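Local atomic coordinates of hydrogenase 2 maturation peptidase (Thaumarchaeota archaeon SCGC AB-539-E09, PDB entry 5TTX), a protein that probably cleaves a C-terminal peptide from the large subunit of a nickel-iron hydrogenase during maturation of that enzyme. Residues 31-36 / 152-157. Numbering follows the deposited sequence.
Sequences DLLSSM and DLVLEA
L33 and V154 form the closest backbone pair between 31-36 and 152-157, with CA atoms 9.0 Å apart. The contact joins the C-terminal part of helix 25-34 to helix 141-158 in an alpha/beta fold with a mixed five-stranded sheet, as in other hydrogenase maturation proteases. Two apolar pairs make it, and both meet tip to tip.

The inner pair is L33 with V154. Both residues are buried, and in both the bond from CA to CB points toward the other segment. L33 CD1 lies 3.9 Å from V154 CG1, and L33 CD2 is a little farther from the same methyl at 4.2 Å. One branch of the valine thus faces the fork of the leucine. That branch, CG1, is anti to the backbone N (chi1 169°), which carries it across to L33.

The outer pair is M36, a selenomethionine, with L155. M36 lies in the loop beyond helix 25-34 and is exposed and poorly ordered, so its position is less certain. Its chain is extended to SE and then bends (chi3 90°), turning the terminal methyl CE to L155 CD1 at 3.9 Å. L38, in the following loop, touches both L33 and L155. L32, one residue before L33, also packs on T147, H148 and V151 of helix 141-158.

Within 31-36, M36 N binds L33 O at 2.9 Å. L32 O takes two donors from one face of its carbonyl plane: S35 N at 3.1 Å, and S35 OG, also at 3.1 Å and tilted 25° from that plane.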
loop_
_atom_site.group_PDB
_atom_site.type_symbol
_atom_site.label_atom_id
_atom_site.label_comp_id
_atom_site.label_asym_id
_atom_site.label_seq_id
_atom_site.Cartn_x
_atom_site.Cartn_y
_atom_site.Cartn_z
ATOM N N ASP A 31 -44.973 -17.991 -16.011
ATOM C CA ASP A 31 -45.880 -18.969 -16.610
ATOM C C ASP A 31 -46.276 -18.559 -18.021
ATOM O O ASP A 31 -46.278 -19.389 -18.935
ATOM C CB ASP A 31 -47.150 -19.138 -15.771
ATOM C CG ASP A 31 -46.893 -19.765 -14.421
ATOM O OD1 ASP A 31 -45.737 -20.162 -14.141
ATOM O OD2 ASP A 31 -47.865 -19.861 -13.642
ATOM N N LEU A 32 -46.623 -17.283 -18.220
ATOM C CA LEU A 32 -46.968 -16.830 -19.564
ATOM C C LEU A 32 -45.794 -16.999 -20.516
ATOM O O LEU A 32 -45.952 -17.537 -21.619
ATOM C CB LEU A 32 -47.435 -15.378 -19.536
ATOM C CG LEU A 32 -48.791 -15.139 -18.876
ATOM C CD1 LEU A 32 -49.082 -13.639 -18.848
ATOM C CD2 LEU A 32 -49.929 -15.916 -19.627
ATOM N N LEU A 33 -44.601 -16.565 -20.099
ATOM C CA LEU A 33 -43.417 -16.651 -20.959
ATOM C C LEU A 33 -43.061 -18.099 -21.280
ATOM O O LEU A 33 -42.799 -18.441 -22.436
ATOM C CB LEU A 33 -42.242 -15.939 -20.293
ATOM C CG LEU A 33 -42.424 -14.428 -20.196
ATOM C CD1 LEU A 33 -41.353 -13.819 -19.317
ATOM C CD2 LEU A 33 -42.382 -13.809 -21.596
ATOM N N SER A 34 -43.067 -18.972 -20.267
ATOM C CA SER A 34 -42.795 -20.390 -20.490
ATOM C C SER A 34 -43.752 -21.034 -21.476
ATOM O O SER A 34 -43.417 -22.075 -22.044
ATOM C CB SER A 34 -42.856 -21.174 -19.179
ATOM O OG SER A 34 -41.764 -20.818 -18.335
ATOM N N SER A 35 -44.938 -20.480 -21.686
ATOM C CA SER A 35 -45.827 -21.101 -22.651
ATOM C C SER A 35 -45.713 -20.477 -24.038
ATOM O O SER A 35 -46.351 -20.960 -24.970
ATOM C CB SER A 35 -47.284 -21.066 -22.162
ATOM O OG SER A 35 -47.902 -19.815 -22.405
HETATM N N MSE A 36 -44.926 -19.423 -24.200
HETATM C CA MSE A 36 -44.681 -18.908 -25.533
HETATM C C MSE A 36 -43.436 -19.585 -26.039
HETATM O O MSE A 36 -42.827 -20.381 -25.334
HETATM C CB MSE A 36 -44.527 -17.399 -25.525
HETATM C CG MSE A 36 -45.654 -16.716 -24.805
HETATM SE SE MSE A 36 -45.298 -14.829 -24.537
HETATM C CE MSE A 36 -46.081 -14.142 -26.204
ATOM N N ASP A 152 -45.366 -8.030 -22.497
ATOM C CA ASP A 152 -44.948 -7.115 -23.551
ATOM C C ASP A 152 -43.686 -6.356 -23.170
ATOM O O ASP A 152 -42.792 -6.178 -24.012
ATOM C CB ASP A 152 -46.069 -6.137 -23.888
ATOM C CG ASP A 152 -47.253 -6.817 -24.548
ATOM O OD1 ASP A 152 -47.092 -7.956 -25.067
ATOM O OD2 ASP A 152 -48.344 -6.204 -24.545
ATOM N N LEU A 153 -43.597 -5.882 -21.914
ATOM C CA LEU A 153 -42.399 -5.151 -21.510
ATOM C C LEU A 153 -41.176 -6.044 -21.594
ATOM O O LEU A 153 -40.110 -5.616 -22.051
ATOM C CB LEU A 153 -42.536 -4.613 -20.091
ATOM C CG LEU A 153 -43.342 -3.345 -19.900
ATOM C CD1 LEU A 153 -43.296 -2.917 -18.413
ATOM C CD2 LEU A 153 -42.815 -2.262 -20.805
ATOM N N VAL A 154 -41.320 -7.292 -21.157
ATOM C CA VAL A 154 -40.246 -8.271 -21.275
ATOM C C VAL A 154 -39.856 -8.477 -22.732
ATOM O O VAL A 154 -38.667 -8.477 -23.086
ATOM C CB VAL A 154 -40.675 -9.592 -20.622
ATOM C CG1 VAL A 154 -39.689 -10.696 -20.975
ATOM C CG2 VAL A 154 -40.778 -9.400 -19.136
ATOM N N LEU A 155 -40.844 -8.679 -23.602
ATOM C CA LEU A 155 -40.500 -8.950 -24.996
ATOM C C LEU A 155 -39.856 -7.731 -25.643
ATOM O O LEU A 155 -38.927 -7.882 -26.440
ATOM C CB LEU A 155 -41.736 -9.402 -25.780
ATOM C CG LEU A 155 -42.339 -10.778 -25.439
ATOM C CD1 LEU A 155 -43.589 -11.091 -26.295
ATOM C CD2 LEU A 155 -41.318 -11.897 -25.608
ATOM N N GLU A 156 -40.295 -6.520 -25.285
ATOM C CA GLU A 156 -39.692 -5.338 -25.892
ATOM C C GLU A 156 -38.266 -5.155 -25.417
ATOM O O GLU A 156 -37.378 -4.838 -26.215
ATOM C CB GLU A 156 -40.481 -4.088 -25.576
ATOM C CG GLU A 156 -41.853 -4.048 -26.180
ATOM C CD GLU A 156 -42.701 -2.973 -25.534
ATOM O OE1 GLU A 156 -43.852 -2.781 -25.984
ATOM O OE2 GLU A 156 -42.202 -2.324 -24.582
ATOM N N ALA A 157 -38.040 -5.347 -24.116
ATOM C CA ALA A 157 -36.703 -5.242 -23.555
ATOM C C ALA A 157 -35.726 -6.156 -24.268
ATOM O O ALA A 157 -34.549 -5.816 -24.405
ATOM C CB ALA A 157 -36.736 -5.594 -22.068
#